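Local coordinates for protein 2-oxoglutarate-dependent dioxygenase tropC (Talaromyces stipitatus, PDB 6XJJ) that acts as an iron(II)- and 2-oxoglutarate-dependent dioxygenase in the fungal biosynthesis of tropolones, at residues T95-F99 / R223-Y227; I214-I220 / F316-N321; T244-S250 / I283-M289. One frame throughout, in Å; residues are numbered along the deposited sequence.

Overall arrangement
All three contacts reach one mixed beta sheet, in which strands 281-285, 249-253, 311-318 and 222-227 follow one another in that order. Contact 3 joins the first pair at the iron site, contact 2 closes the end of strand 311-318 with the loop before strand 222-227, and contact 1 lays helix 85-99 against strand 222-227. Contacts 2 and 3 touch, with centres 11 Å apart, whereas contact 1 lies 22 to 23 Å from both (centre to centre). Along the chain 95-99 comes first, then 214-220 and 223-227, then both segments of contact 3, and finally 316-321. Strand 311-318 thus lies between strand 249-253, next to the iron site, and strand 222-227, on which the N-terminal helix packs.

Contact 1 (T95-F99 / R223-Y227); sequences TKKFF and RLLHY
Thr-95 meets Leu-224 where helix 85-99 of the N-terminal region packs on strand 222-227, a strand of the double-stranded beta-helix (jelly-roll) core of 2-oxoglutarate-dependent dioxygenases. The axes of the two short segments approach to 9.0 Å, with Leu-224 and His-226 directed at the helix and Leu-225 pointing away from it, toward the side of the iron. Thr-95 offers both of its branches. Its OG1 lies 3.6 Å from Leu-224 CD2 in van der Waals contact; the hydroxyl itself is hydrogen-bonded to Ile-91 O in its own helix. Its CG2, turned anti to the backbone N, touches Leu-224 CB and Leu-225 O and also sits in the plane of the Phe-99 ring, at its edge. Three residues on, the ring of Phe-98 meets those of Phe-142 and Phe-174; its CD2 stands over the centre of one face of the Phe-99 ring. Phe-99 is the main group of the contact, its ring inserted between Phe-98 and the strand. On the face opposite Phe-98 it receives His-226 CB in a CH-pi contact, 3.7 Å from the ring centroid and 10° off the normal. At its far edge CZ approaches Leu-224 O at 3.1 Å, near the ring plane, while CE2 touches Leu-224 CB at 3.9 Å. His-226 has CG anti to its backbone N (chi1 177°), which carries the imidazole past Phe-99 in the opposite direction instead of over its face. The two rings meet obliquely, with planes 47° apart; ND1 of His-226 is hydrogen-bonded to Glu-140 OE1 and NE2 to Arg-310 NH1. Of the imidazole, the atom nearest Phe-99 is ND1, 4.0 Å from Phe-99 CB.

Contact 2 (I214-I220 / F316-N321); sequences ILINPSI and FFLNGN
Ser-219 O receives the backbone N-H of Asn-319 at 3.0 Å, in a bond that is almost straight. Next to it, Ile-220 CA makes a CA-H...O contact of 3.2 Å with Phe-317 O, so the loop 214-220 comes alongside the end of strand 311-318 for a short way. Beside this backbone link the side chain of Leu-318, with CG anti to the backbone N (chi1 171°), divides its two methyls between two groups of loop residues. CD1 touches both Pro-218 CB and Ile-220 CG2, 3.7 Å from each. CD2 turns to Ile-214, meeting its CD1 at 3.7 Å, and also touches Leu-215 CD2, the two leucine side chains crossing at about a right angle. Val-193 of helix 171-204 touches both Leu-318 and Ile-214, covering this apolar patch. Two residues back, the Phe-316 ring presents its CZ to the branch point of Ile-220, at 3.6 Å from CB; the ring meets the isoleucine obliquely. The amide of Asn-321 comes close to the carbonyls of Ile-216 and Asn-217, but its poor order makes that pairing doubtful. Phe-317 packs on the metal ligand Asp-245. The loop leading into strand 222-227 thus runs beside the end of strand 311-318 in the double-stranded beta-helix core, close to the iron site.

Contact 3 (T244-S250 / I283-M289); sequences TDFGCVS and INMGDTM. With FE (Fe (III) ion), chain B.
Asp-245 and Asn-284 cross at about a right angle, their carboxylate and amide planes 73° apart. Asn-284 ND2 gives a straight bond (175°) of 2.9 Å to Asp-245 OD2, within the plane of its own amide but from above the carboxylate. Ser-250 OG reaches the same oxygen at 3.0 Å from the opposite face. Two donors thus grip OD2 and should fix the rotation of the carboxylate, whose OD1 binds the iron at 2.4 Å. Asn-284 achieves this with CG between its backbone N and carbonyl carbon (chi1 59°), which swings the amide over toward Ser-250 and the metal ligand. With His-243 and His-302, Asp-245 forms the iron-binding facial triad of the jelly-roll dioxygenases. It lies in the loop before strand 249-253, where Ser-250 makes an antiparallel hydrogen-bonded pair with Asn-284. Cys-248 and Val-249 form a classic beta bulge facing Leu-318. On the sheet face away from the iron, Val-249 lies alongside Met-285, CG2 to CE 4.1 Å. Gly-286 is the N-cap of helix 287-292, whose first turn receives the loop: Asp-287 N bonds Asp-245 O, and Phe-246 O accepts both the hydroxyl and the N-H of Thr-288, at 2.9 Å from OG1 and from N. Thr-244 and Asp-287 also meet at about a right angle, Thr-244 OG1 donating to the syn lone pair of Asp-287 OD2 at 2.8 Å while Ser-299 holds OD1.

Contact 1 (T95-F99 / R223-Y227)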
loop_
_atom_site.group_PDB
_atom_site.type_symbol
_atom_site.label_atom_id
_atom_site.label_comp_id
_atom_site.label_asym_id
_atom_site.label_seq_id
_atom_site.Cartn_x
_atom_site.Cartn_y
_atom_site.Cartn_z
ATOM N N THR A 95 -8.281 -0.457 -13.217
ATOM C CA THR A 95 -8.865 -1.280 -12.167
ATOM C C THR A 95 -10.318 -1.611 -12.477
ATOM O O THR A 95 -10.755 -2.751 -12.291
ATOM C CB THR A 95 -8.741 -0.552 -10.835
ATOM O OG1 THR A 95 -7.369 -0.199 -10.623
ATOM C CG2 THR A 95 -9.182 -1.448 -9.712
ATOM N N LYS A 96 -11.074 -0.628 -12.966
ATOM C CA LYS A 96 -12.464 -0.868 -13.339
ATOM C C LYS A 96 -12.576 -1.815 -14.529
ATOM O O LYS A 96 -13.389 -2.743 -14.508
ATOM C CB LYS A 96 -13.145 0.470 -13.616
ATOM C CG LYS A 96 -14.562 0.390 -14.153
ATOM C CD LYS A 96 -15.205 1.769 -14.157
ATOM C CE LYS A 96 -16.379 1.863 -15.118
ATOM N NZ LYS A 96 -17.437 0.848 -14.887
ATOM N N LYS A 97 -11.770 -1.609 -15.571
ATOM C CA LYS A 97 -11.769 -2.547 -16.687
ATOM C C LYS A 97 -11.501 -3.971 -16.228
ATOM O O LYS A 97 -12.145 -4.912 -16.705
ATOM C CB LYS A 97 -10.749 -2.123 -17.747
ATOM C CG LYS A 97 -11.277 -1.055 -18.695
ATOM C CD LYS A 97 -10.210 -0.487 -19.615
ATOM C CE LYS A 97 -10.834 0.469 -20.620
ATOM N NZ LYS A 97 -9.833 1.148 -21.482
ATOM N N PHE A 98 -10.564 -4.162 -15.300
ATOM C CA PHE A 98 -10.235 -5.525 -14.900
ATOM C C PHE A 98 -11.386 -6.174 -14.139
ATOM O O PHE A 98 -11.826 -7.276 -14.480
ATOM C CB PHE A 98 -8.968 -5.555 -14.054
ATOM C CG PHE A 98 -8.639 -6.919 -13.549
ATOM C CD1 PHE A 98 -8.001 -7.833 -14.367
ATOM C CD2 PHE A 98 -9.002 -7.305 -12.274
ATOM C CE1 PHE A 98 -7.709 -9.102 -13.915
ATOM C CE2 PHE A 98 -8.713 -8.571 -11.816
ATOM C CZ PHE A 98 -8.067 -9.473 -12.640
ATOM N N PHE A 99 -11.879 -5.515 -13.095
ATOM C CA PHE A 99 -12.914 -6.140 -12.292
ATOM C C PHE A 99 -14.254 -6.198 -13.012
ATOM O O PHE A 99 -15.098 -7.022 -12.643
ATOM C CB PHE A 99 -13.026 -5.422 -10.949
ATOM C CG PHE A 99 -11.832 -5.638 -10.064
ATOM C CD1 PHE A 99 -11.645 -6.861 -9.437
ATOM C CD2 PHE A 99 -10.908 -4.632 -9.841
ATOM C CE1 PHE A 99 -10.548 -7.083 -8.618
ATOM C CE2 PHE A 99 -9.806 -4.844 -9.016
ATOM C CZ PHE A 99 -9.628 -6.071 -8.407
ATOM N N ARG A 223 -1.668 -4.206 -5.080
ATOM C CA ARG A 223 -2.968 -4.844 -5.244
ATOM C C ARG A 223 -3.970 -3.845 -5.799
ATOM O O ARG A 223 -4.053 -2.707 -5.325
ATOM C CB ARG A 223 -3.492 -5.432 -3.925
ATOM C CG ARG A 223 -2.576 -6.502 -3.366
ATOM C CD ARG A 223 -3.238 -7.409 -2.349
ATOM N NE ARG A 223 -2.291 -8.390 -1.824
ATOM C CZ ARG A 223 -2.634 -9.436 -1.086
ATOM N NH1 ARG A 223 -3.911 -9.673 -0.829
ATOM N NH2 ARG A 223 -1.707 -10.278 -0.652
ATOM N N LEU A 224 -4.719 -4.277 -6.810
ATOM C CA LEU A 224 -5.886 -3.548 -7.283
ATOM C C LEU A 224 -7.094 -4.091 -6.532
ATOM O O LEU A 224 -7.301 -5.308 -6.485
ATOM C CB LEU A 224 -6.074 -3.716 -8.792
ATOM C CG LEU A 224 -4.891 -3.341 -9.691
ATOM C CD1 LEU A 224 -5.261 -3.553 -11.159
ATOM C CD2 LEU A 224 -4.387 -1.923 -9.442
ATOM N N LEU A 225 -7.879 -3.196 -5.945
ATOM C CA LEU A 225 -8.890 -3.570 -4.966
ATOM C C LEU A 225 -10.269 -3.124 -5.427
ATOM O O LEU A 225 -10.438 -2.007 -5.932
ATOM C CB LEU A 225 -8.562 -2.949 -3.605
ATOM C CG LEU A 225 -7.271 -3.467 -2.959
ATOM C CD1 LEU A 225 -6.800 -2.569 -1.826
ATOM C CD2 LEU A 225 -7.498 -4.863 -2.430
ATOM N N HIS A 226 -11.248 -4.015 -5.253
ATOM C CA HIS A 226 -12.648 -3.739 -5.547
ATOM C C HIS A 226 -13.505 -4.116 -4.348
ATOM O O HIS A 226 -13.396 -5.231 -3.828
ATOM C CB HIS A 226 -13.132 -4.515 -6.772
ATOM C CG HIS A 226 -14.581 -4.303 -7.067
ATOM N ND1 HIS A 226 -15.350 -5.228 -7.741
ATOM C CD2 HIS A 226 -15.400 -3.262 -6.790
ATOM C CE1 HIS A 226 -16.585 -4.772 -7.850
ATOM N NE2 HIS A 226 -16.640 -3.583 -7.279
ATOM N N TYR A 227 -14.377 -3.199 -3.934
ATOM C CA TYR A 227 -15.304 -3.408 -2.819
ATOM C C TYR A 227 -16.720 -3.252 -3.361
ATOM O O TYR A 227 -17.177 -2.129 -3.592
ATOM C CB TYR A 227 -15.052 -2.398 -1.706
ATOM C CG TYR A 227 -13.667 -2.435 -1.108
ATOM C CD1 TYR A 227 -13.172 -3.575 -0.497
ATOM C CD2 TYR A 227 -12.832 -1.332 -1.211
ATOM C CE1 TYR A 227 -11.894 -3.598 0.042
ATOM C CE2 TYR A 227 -11.558 -1.343 -0.684
ATOM C CZ TYR A 227 -11.090 -2.477 -0.062
ATOM O OH TYR A 227 -9.812 -2.478 0.455
#

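Contact 2 (I214-I220 / F316-N321)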
loop_
_atom_site.group_PDB
_atom_site.type_symbol
_atom_site.label_atom_id
_atom_site.label_comp_id
_atom_site.label_asym_id
_atom_site.label_seq_id
_atom_site.Cartn_x
_atom_site.Cartn_y
_atom_site.Cartn_z
ATOM N N ILE A 214 16.632 -1.669 1.988
ATOM C CA ILE A 214 15.391 -2.258 1.489
ATOM C C ILE A 214 15.051 -1.781 0.089
ATOM O O ILE A 214 14.193 -2.378 -0.571
ATOM C CB ILE A 214 14.175 -1.968 2.390
ATOM C CG1 ILE A 214 14.137 -0.485 2.767
ATOM C CG2 ILE A 214 14.137 -2.905 3.600
ATOM C CD1 ILE A 214 12.828 -0.017 3.363
ATOM N N LEU A 215 15.661 -0.697 -0.376
ATOM C CA LEU A 215 15.455 -0.297 -1.758
ATOM C C LEU A 215 16.297 -1.122 -2.723
ATOM O O LEU A 215 16.027 -1.092 -3.928
ATOM C CB LEU A 215 15.757 1.193 -1.915
ATOM C CG LEU A 215 14.903 2.086 -1.009
ATOM C CD1 LEU A 215 15.337 3.518 -1.126
ATOM C CD2 LEU A 215 13.416 1.961 -1.303
ATOM N N ILE A 216 17.277 -1.871 -2.217
ATOM C CA ILE A 216 18.109 -2.751 -3.037
ATOM C C ILE A 216 17.296 -3.985 -3.428
ATOM O O ILE A 216 17.108 -4.901 -2.621
ATOM C CB ILE A 216 19.393 -3.158 -2.304
ATOM C CG1 ILE A 216 20.237 -1.934 -1.932
ATOM C CG2 ILE A 216 20.208 -4.121 -3.150
ATOM C CD1 ILE A 216 20.680 -1.082 -3.115
ATOM N N ASN A 217 16.849 -4.029 -4.677
ATOM C CA ASN A 217 16.195 -5.202 -5.243
ATOM C C ASN A 217 14.945 -5.519 -4.433
ATOM O O ASN A 217 14.827 -6.611 -3.865
ATOM C CB ASN A 217 17.144 -6.399 -5.241
ATOM C CG ASN A 217 16.847 -7.370 -6.362
ATOM O OD1 ASN A 217 16.587 -6.952 -7.495
ATOM N ND2 ASN A 217 16.808 -8.665 -6.046
ATOM N N PRO A 218 13.986 -4.606 -4.383
ATOM C CA PRO A 218 12.951 -4.660 -3.347
ATOM C C PRO A 218 11.814 -5.610 -3.687
ATOM O O PRO A 218 11.535 -5.909 -4.849
ATOM C CB PRO A 218 12.447 -3.216 -3.302
ATOM C CG PRO A 218 12.637 -2.731 -4.714
ATOM C CD PRO A 218 13.858 -3.417 -5.244
ATOM N N SER A 219 11.137 -6.065 -2.635
ATOM C CA SER A 219 9.927 -6.867 -2.772
ATOM C C SER A 219 8.752 -5.900 -2.691
ATOM O O SER A 219 8.464 -5.345 -1.626
ATOM C CB SER A 219 9.854 -7.939 -1.688
ATOM O OG SER A 219 8.716 -8.771 -1.840
ATOM N N ILE A 220 8.097 -5.674 -3.820
ATOM C CA ILE A 220 7.121 -4.597 -3.928
ATOM C C ILE A 220 5.843 -5.098 -4.585
ATOM O O ILE A 220 5.609 -4.854 -5.777
ATOM C CB ILE A 220 7.704 -3.405 -4.697
ATOM C CG1 ILE A 220 8.427 -3.892 -5.954
ATOM C CG2 ILE A 220 8.607 -2.595 -3.789
ATOM C CD1 ILE A 220 8.811 -2.792 -6.904
ATOM N N PHE A 316 -0.055 -0.327 -2.686
ATOM C CA PHE A 316 1.286 -0.786 -2.999
ATOM C C PHE A 316 2.079 -0.864 -1.710
ATOM O O PHE A 316 1.901 -0.041 -0.806
ATOM C CB PHE A 316 1.876 0.098 -4.162
ATOM C CG PHE A 316 3.398 0.116 -4.324
ATOM C CD1 PHE A 316 4.309 -0.151 -3.315
ATOM C CD2 PHE A 316 3.876 -0.003 -5.621
ATOM C CE1 PHE A 316 5.674 -0.193 -3.568
ATOM C CE2 PHE A 316 5.234 -0.095 -5.880
ATOM C CZ PHE A 316 6.121 -0.205 -4.851
ATOM N N PHE A 317 2.894 -1.919 -1.599
ATOM C CA PHE A 317 3.605 -2.185 -0.365
ATOM C C PHE A 317 5.068 -2.436 -0.671
ATOM O O PHE A 317 5.426 -2.915 -1.750
ATOM C CB PHE A 317 3.067 -3.404 0.453
ATOM C CG PHE A 317 1.563 -3.553 0.467
ATOM C CD1 PHE A 317 0.823 -3.566 -0.704
ATOM C CD2 PHE A 317 0.873 -3.472 1.669
ATOM C CE1 PHE A 317 -0.553 -3.676 -0.676
ATOM C CE2 PHE A 317 -0.504 -3.541 1.694
ATOM C CZ PHE A 317 -1.213 -3.638 0.524
ATOM N N LEU A 318 5.901 -2.097 0.307
ATOM C CA LEU A 318 7.332 -2.360 0.287
ATOM C C LEU A 318 7.646 -3.264 1.472
ATOM O O LEU A 318 7.506 -2.851 2.630
ATOM C CB LEU A 318 8.123 -1.053 0.343
ATOM C CG LEU A 318 9.637 -1.177 0.546
ATOM C CD1 LEU A 318 10.283 -1.949 -0.593
ATOM C CD2 LEU A 318 10.263 0.205 0.696
ATOM N N ASN A 319 8.057 -4.494 1.182
ATOM C CA ASN A 319 8.396 -5.473 2.206
ATOM C C ASN A 319 9.909 -5.579 2.347
ATOM O O ASN A 319 10.672 -5.117 1.496
ATOM C CB ASN A 319 7.803 -6.844 1.859
ATOM C CG ASN A 319 6.291 -6.855 1.899
ATOM O OD1 ASN A 319 5.669 -6.106 2.651
ATOM N ND2 ASN A 319 5.688 -7.681 1.056
ATOM N N GLY A 320 10.335 -6.193 3.452
ATOM C CA GLY A 320 11.727 -6.578 3.592
ATOM C C GLY A 320 12.171 -7.501 2.476
ATOM O O GLY A 320 11.370 -8.172 1.817
ATOM N N ASN A 321 13.482 -7.515 2.253
ATOM C CA ASN A 321 14.034 -8.305 1.172
ATOM C C ASN A 321 14.081 -9.796 1.485
ATOM O O ASN A 321 13.968 -10.241 2.633
ATOM C CB ASN A 321 15.414 -7.785 0.791
ATOM C CG ASN A 321 15.375 -6.979 -0.487
ATOM O OD1 ASN A 321 14.561 -7.266 -1.367
ATOM N ND2 ASN A 321 16.203 -5.955 -0.589
#

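Contact 3 (T244-S250 / I283-M289)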
loop_
_atom_site.group_PDB
_atom_site.type_symbol
_atom_site.label_atom_id
_atom_site.label_comp_id
_atom_site.label_asym_id
_atom_site.label_seq_id
_atom_site.Cartn_x
_atom_site.Cartn_y
_atom_site.Cartn_z
ATOM N N THR A 244 -2.895 -5.542 10.763
ATOM C CA THR A 244 -1.747 -4.702 10.473
ATOM C C THR A 244 -1.113 -5.192 9.181
ATOM O O THR A 244 -1.266 -6.353 8.785
ATOM C CB THR A 244 -0.700 -4.735 11.591
ATOM O OG1 THR A 244 -0.175 -6.061 11.719
ATOM C CG2 THR A 244 -1.304 -4.308 12.897
ATOM N N ASP A 245 -0.396 -4.291 8.524
ATOM C CA ASP A 245 0.420 -4.666 7.383
ATOM C C ASP A 245 1.736 -5.232 7.898
ATOM O O ASP A 245 2.281 -4.747 8.892
ATOM C CB ASP A 245 0.673 -3.461 6.482
ATOM C CG ASP A 245 -0.604 -2.921 5.851
ATOM O OD1 ASP A 245 -1.643 -3.615 5.874
ATOM O OD2 ASP A 245 -0.571 -1.789 5.326
ATOM N N PHE A 246 2.237 -6.276 7.235
ATOM C CA PHE A 246 3.432 -6.935 7.754
ATOM C C PHE A 246 4.717 -6.244 7.301
ATOM O O PHE A 246 5.731 -6.315 8.002
ATOM C CB PHE A 246 3.465 -8.405 7.323
ATOM C CG PHE A 246 4.510 -9.233 8.045
ATOM C CD1 PHE A 246 4.221 -9.787 9.283
ATOM C CD2 PHE A 246 5.773 -9.452 7.501
ATOM C CE1 PHE A 246 5.158 -10.548 9.964
ATOM C CE2 PHE A 246 6.718 -10.216 8.185
ATOM C CZ PHE A 246 6.405 -10.761 9.416
ATOM N N GLY A 247 4.696 -5.569 6.148
ATOM C CA GLY A 247 5.908 -5.048 5.541
ATOM C C GLY A 247 6.509 -3.819 6.194
ATOM O O GLY A 247 6.502 -3.671 7.420
ATOM N N CYS A 248 7.052 -2.928 5.363
ATOM C CA CYS A 248 7.696 -1.708 5.829
ATOM C C CYS A 248 6.833 -0.476 5.588
ATOM O O CYS A 248 6.448 0.206 6.545
ATOM C CB CYS A 248 9.057 -1.553 5.134
ATOM S SG CYS A 248 10.254 -2.879 5.475
ATOM N N VAL A 249 6.517 -0.172 4.329
ATOM C CA VAL A 249 5.752 1.014 3.964
ATOM C C VAL A 249 4.634 0.582 3.026
ATOM O O VAL A 249 4.832 -0.294 2.178
ATOM C CB VAL A 249 6.647 2.087 3.303
ATOM C CG1 VAL A 249 5.820 3.313 2.892
ATOM C CG2 VAL A 249 7.788 2.480 4.244
ATOM N N SER A 250 3.449 1.168 3.202
ATOM C CA SER A 250 2.332 0.945 2.295
ATOM C C SER A 250 1.839 2.295 1.798
ATOM O O SER A 250 1.808 3.270 2.557
ATOM C CB SER A 250 1.184 0.181 2.967
ATOM O OG SER A 250 1.610 -1.091 3.437
ATOM N N ILE A 283 -0.260 6.812 3.593
ATOM C CA ILE A 283 0.998 6.164 3.919
ATOM C C ILE A 283 0.869 5.605 5.321
ATOM O O ILE A 283 0.437 6.317 6.234
ATOM C CB ILE A 283 2.171 7.153 3.849
ATOM C CG1 ILE A 283 2.201 7.904 2.514
ATOM C CG2 ILE A 283 3.486 6.436 4.122
ATOM C CD1 ILE A 283 2.347 7.040 1.309
ATOM N N ASN A 284 1.228 4.339 5.496
ATOM C CA ASN A 284 1.321 3.777 6.835
ATOM C C ASN A 284 2.521 2.853 6.950
ATOM O O ASN A 284 3.026 2.314 5.961
ATOM C CB ASN A 284 0.082 2.985 7.217
ATOM C CG ASN A 284 -0.172 1.847 6.286
ATOM O OD1 ASN A 284 -0.003 1.988 5.083
ATOM N ND2 ASN A 284 -0.400 0.670 6.842
ATOM N N MET A 285 2.932 2.644 8.191
ATOM C CA MET A 285 4.046 1.776 8.528
ATOM C C MET A 285 3.547 0.356 8.800
ATOM O O MET A 285 2.414 0.148 9.248
ATOM C CB MET A 285 4.759 2.316 9.764
ATOM C CG MET A 285 5.183 3.788 9.659
ATOM S SD MET A 285 6.493 4.137 8.456
ATOM C CE MET A 285 5.556 4.613 6.996
ATOM N N GLY A 286 4.412 -0.622 8.526
ATOM C CA GLY A 286 4.123 -2.016 8.765
ATOM C C GLY A 286 4.899 -2.575 9.951
ATOM O O GLY A 286 5.665 -1.889 10.625
ATOM N N ASP A 287 4.686 -3.873 10.185
ATOM C CA ASP A 287 5.270 -4.530 11.352
ATOM C C ASP A 287 6.791 -4.621 11.247
ATOM O O ASP A 287 7.501 -4.456 12.246
ATOM C CB ASP A 287 4.661 -5.922 11.515
ATOM C CG ASP A 287 3.183 -5.874 11.839
ATOM O OD1 ASP A 287 2.708 -4.810 12.285
ATOM O OD2 ASP A 287 2.493 -6.894 11.622
ATOM N N THR A 288 7.312 -4.900 10.050
ATOM C CA THR A 288 8.761 -4.957 9.872
ATOM C C THR A 288 9.412 -3.621 10.212
ATOM O O THR A 288 10.469 -3.585 10.851
ATOM C CB THR A 288 9.096 -5.369 8.440
ATOM O OG1 THR A 288 8.558 -6.673 8.183
ATOM C CG2 THR A 288 10.598 -5.407 8.223
ATOM N N MET A 289 8.801 -2.512 9.790
ATOM C CA MET A 289 9.313 -1.203 10.185
ATOM C C MET A 289 9.144 -0.985 11.681
ATOM O O MET A 289 10.023 -0.409 12.332
ATOM C CB MET A 289 8.609 -0.095 9.398
ATOM C CG MET A 289 9.171 1.318 9.637
ATOM S SD MET A 289 10.860 1.548 9.022
ATOM C CE MET A 289 10.562 1.529 7.264
HETATM FE FE FE B . -3.767 -2.903 4.906
#